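Local atomic coordinates of tyrocidine synthase 2 (Brevibacillus parabrevis, PDB entry 6TA8), a protein that belongs to the nonribosomal peptide synthetases, large multidomain enzymes, and is represented here by a two-lobed condensation domain. Residues 124-129 against 403-408. Residues are numbered along the deposited sequence; the frame is centred on the assembly and turned at random.
Sequences ARILEL and SPLGTG
I126 of helix 122-134 meets L405 where the two lobes of a chloramphenicol-acetyltransferase-like condensation domain are linked. The helix packs on the five-stranded sheet of the N-terminal lobe; residues 403-408 belong to the crossover, or latch, that leaves the six-stranded sheet of the C-terminal lobe, adds strand 401-402 to the edge of the N-terminal sheet and returns. The tight part is apolar: L405 CD1 rests on two methyls of I126, with CD1 of I126 3.6 Å from CD1 of L405 and CG2 of I126 3.8 Å from the same methyl. The two side chains cross at about a right angle. CG1 of I126 stands beside its backbone N (chi1 -78°) and the ethyl arm runs out extended, which carries CD1 to the loop. Beneath this pair lies the sheet: I126 is buried against F150 and T152 of strand 145-152 and shares H157 of strand 155-163 with L405. An ST turn shapes the start of the loop, L405 N donating almost straight to S403 OG over 3.2 Å. S403 OG is also hydrogen-bonded to H157 ND1, and the S403 backbone pairs with M60 of strand 56-63.

The other half is looser and faces solvent. Exposed L127 approaches backbone alone, no hydrogen bond links the two segments, and their CA atoms come closest at L127 and G408, 5.8 Å apart. T407 O accepts a hydrogen bond from Q134 NE2 at the C-terminal end of the same helix. With CG of L127 set opposite its backbone N (chi1 171°), one branch of the fork leans over the glycine, CD1 of L127 lying 3.8 Å from CA of G408.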
ATOM      1  N   ALA A 124      -3.304 -22.317  14.952  1.00 68.76           N
ATOM      2  CA  ALA A 124      -4.588 -21.838  15.453  1.00 64.55           C
ATOM      3  C   ALA A 124      -4.418 -20.944  16.673  1.00 57.19           C
ATOM      4  O   ALA A 124      -5.232 -20.039  16.895  1.00 58.91           O
ATOM      5  CB  ALA A 124      -5.502 -23.017  15.782  1.00 65.31           C
ATOM      6  N   ARG A 125      -3.376 -21.178  17.472  1.00 59.40           N
ATOM      7  CA  ARG A 125      -3.138 -20.349  18.648  1.00 54.14           C
ATOM      8  C   ARG A 125      -2.443 -19.043  18.279  1.00 51.75           C
ATOM      9  O   ARG A 125      -2.733 -17.995  18.869  1.00 52.83           O
ATOM     10  CB  ARG A 125      -2.314 -21.127  19.675  1.00 54.97           C
ATOM     11  CG  ARG A 125      -1.971 -20.346  20.935  1.00 50.68           C
ATOM     12  CD  ARG A 125      -3.217 -19.810  21.618  1.00 52.68           C
ATOM     13  NE  ARG A 125      -2.908 -19.214  22.916  1.00 54.27           N
ATOM     14  CZ  ARG A 125      -3.772 -18.511  23.640  1.00 57.28           C
ATOM     15  NH1 ARG A 125      -5.004 -18.311  23.195  1.00 56.05           N
ATOM     16  NH2 ARG A 125      -3.403 -18.007  24.810  1.00 63.24           N
ATOM     17  N   ILE A 126      -1.528 -19.082  17.309  1.00 56.21           N
ATOM     18  CA  ILE A 126      -0.845 -17.862  16.889  1.00 51.57           C
ATOM     19  C   ILE A 126      -1.803 -16.946  16.138  1.00 47.78           C
ATOM     20  O   ILE A 126      -1.826 -15.731  16.365  1.00 50.08           O
ATOM     21  CB  ILE A 126       0.398 -18.209  16.048  1.00 50.54           C
ATOM     22  CG1 ILE A 126       1.544 -18.649  16.961  1.00 56.26           C
ATOM     23  CG2 ILE A 126       0.824 -17.025  15.192  1.00 45.80           C
ATOM     24  CD1 ILE A 126       2.723 -19.240  16.228  1.00 60.15           C
ATOM     25  N   LEU A 127      -2.617 -17.511  15.241  1.00 47.90           N
ATOM     26  CA  LEU A 127      -3.578 -16.699  14.500  1.00 47.97           C
ATOM     27  C   LEU A 127      -4.601 -16.063  15.434  1.00 50.35           C
ATOM     28  O   LEU A 127      -5.007 -14.912  15.230  1.00 53.66           O
ATOM     29  CB  LEU A 127      -4.276 -17.552  13.440  1.00 47.78           C
ATOM     30  CG  LEU A 127      -5.458 -16.910  12.711  1.00 51.48           C
ATOM     31  CD1 LEU A 127      -5.003 -15.698  11.910  1.00 56.46           C
ATOM     32  CD2 LEU A 127      -6.154 -17.922  11.814  1.00 41.93           C
ATOM     33  N   GLU A 128      -5.027 -16.796  16.466  1.00 49.59           N
ATOM     34  CA  GLU A 128      -5.991 -16.248  17.415  1.00 46.86           C
ATOM     35  C   GLU A 128      -5.387 -15.104  18.219  1.00 44.37           C
ATOM     36  O   GLU A 128      -6.040 -14.077  18.436  1.00 49.67           O
ATOM     37  CB  GLU A 128      -6.496 -17.353  18.344  1.00 55.58           C
ATOM     38  CG  GLU A 128      -7.693 -16.957  19.193  1.00 59.89           C
ATOM     39  CD  GLU A 128      -8.251 -18.121  19.991  1.00 81.81           C
ATOM     40  OE1 GLU A 128      -7.551 -19.148  20.117  1.00 81.70           O
ATOM     41  OE2 GLU A 128      -9.389 -18.007  20.491  1.00 89.45           O
ATOM     42  N   LEU A 129      -4.140 -15.262  18.671  1.00 42.54           N
ATOM     43  CA  LEU A 129      -3.479 -14.186  19.401  1.00 40.64           C
ATOM     44  C   LEU A 129      -3.117 -13.024  18.484  1.00 47.88           C
ATOM     45  O   LEU A 129      -3.092 -11.871  18.929  1.00 44.16           O
ATOM     46  CB  LEU A 129      -2.227 -14.715  20.100  1.00 43.12           C
ATOM     47  CG  LEU A 129      -2.449 -15.625  21.309  1.00 50.06           C
ATOM     48  CD1 LEU A 129      -1.162 -16.343  21.676  1.00 46.85           C
ATOM     49  CD2 LEU A 129      -2.977 -14.829  22.492  1.00 46.72           C
ATOM     50  N   SER A 403       7.792 -15.746   7.768  1.00 66.31           N
ATOM     51  CA  SER A 403       7.109 -16.924   8.272  1.00 66.13           C
ATOM     52  C   SER A 403       5.939 -17.299   7.364  1.00 68.39           C
ATOM     53  O   SER A 403       5.278 -16.427   6.794  1.00 71.24           O
ATOM     54  CB  SER A 403       6.602 -16.681   9.691  1.00 65.42           C
ATOM     55  OG  SER A 403       5.725 -17.713  10.107  1.00 72.43           O
ATOM     56  N   PRO A 404       5.666 -18.598   7.211  1.00 70.11           N
ATOM     57  CA  PRO A 404       4.518 -19.022   6.393  1.00 70.75           C
ATOM     58  C   PRO A 404       3.169 -18.694   7.013  1.00 70.91           C
ATOM     59  O   PRO A 404       2.145 -18.837   6.329  1.00 66.76           O
ATOM     60  CB  PRO A 404       4.710 -20.542   6.273  1.00 80.33           C
ATOM     61  CG  PRO A 404       6.128 -20.805   6.707  1.00 75.08           C
ATOM     62  CD  PRO A 404       6.451 -19.742   7.699  1.00 64.87           C
ATOM     63  N   LEU A 405       3.132 -18.261   8.269  1.00 68.89           N
ATOM     64  CA  LEU A 405       1.875 -17.979   8.943  1.00 68.78           C
ATOM     65  C   LEU A 405       1.298 -16.644   8.482  1.00 64.29           C
ATOM     66  O   LEU A 405       2.001 -15.775   7.958  1.00 66.54           O
ATOM     67  CB  LEU A 405       2.068 -17.963  10.458  1.00 60.38           C
ATOM     68  CG  LEU A 405       2.737 -19.193  11.069  1.00 61.73           C
ATOM     69  CD1 LEU A 405       2.771 -19.077  12.582  1.00 66.61           C
ATOM     70  CD2 LEU A 405       2.016 -20.462  10.639  1.00 66.66           C
ATOM     71  N   GLY A 406      -0.008 -16.490   8.690  1.00 61.55           N
ATOM     72  CA  GLY A 406      -0.674 -15.249   8.368  1.00 60.39           C
ATOM     73  C   GLY A 406      -0.481 -14.195   9.441  1.00 58.56           C
ATOM     74  O   GLY A 406       0.018 -14.454  10.535  1.00 64.59           O
ATOM     75  N   THR A 407      -0.891 -12.975   9.107  1.00 55.93           N
ATOM     76  CA  THR A 407      -0.773 -11.841  10.011  1.00 54.42           C
ATOM     77  C   THR A 407      -2.039 -11.582  10.817  1.00 59.43           C
ATOM     78  O   THR A 407      -2.020 -10.727  11.709  1.00 58.81           O
ATOM     79  CB  THR A 407      -0.419 -10.572   9.225  1.00 50.01           C
ATOM     80  OG1 THR A 407      -1.546 -10.167   8.440  1.00 48.12           O
ATOM     81  CG2 THR A 407       0.764 -10.829   8.305  1.00 52.04           C
ATOM     82  N   GLY A 408      -3.125 -12.294  10.535  1.00 55.06           N
ATOM     83  CA  GLY A 408      -4.406 -12.004  11.139  1.00 48.49           C
ATOM     84  C   GLY A 408      -5.183 -10.962  10.353  1.00 54.76           C
ATOM     85  O   GLY A 408      -4.681 -10.324   9.424  1.00 56.52           O
TER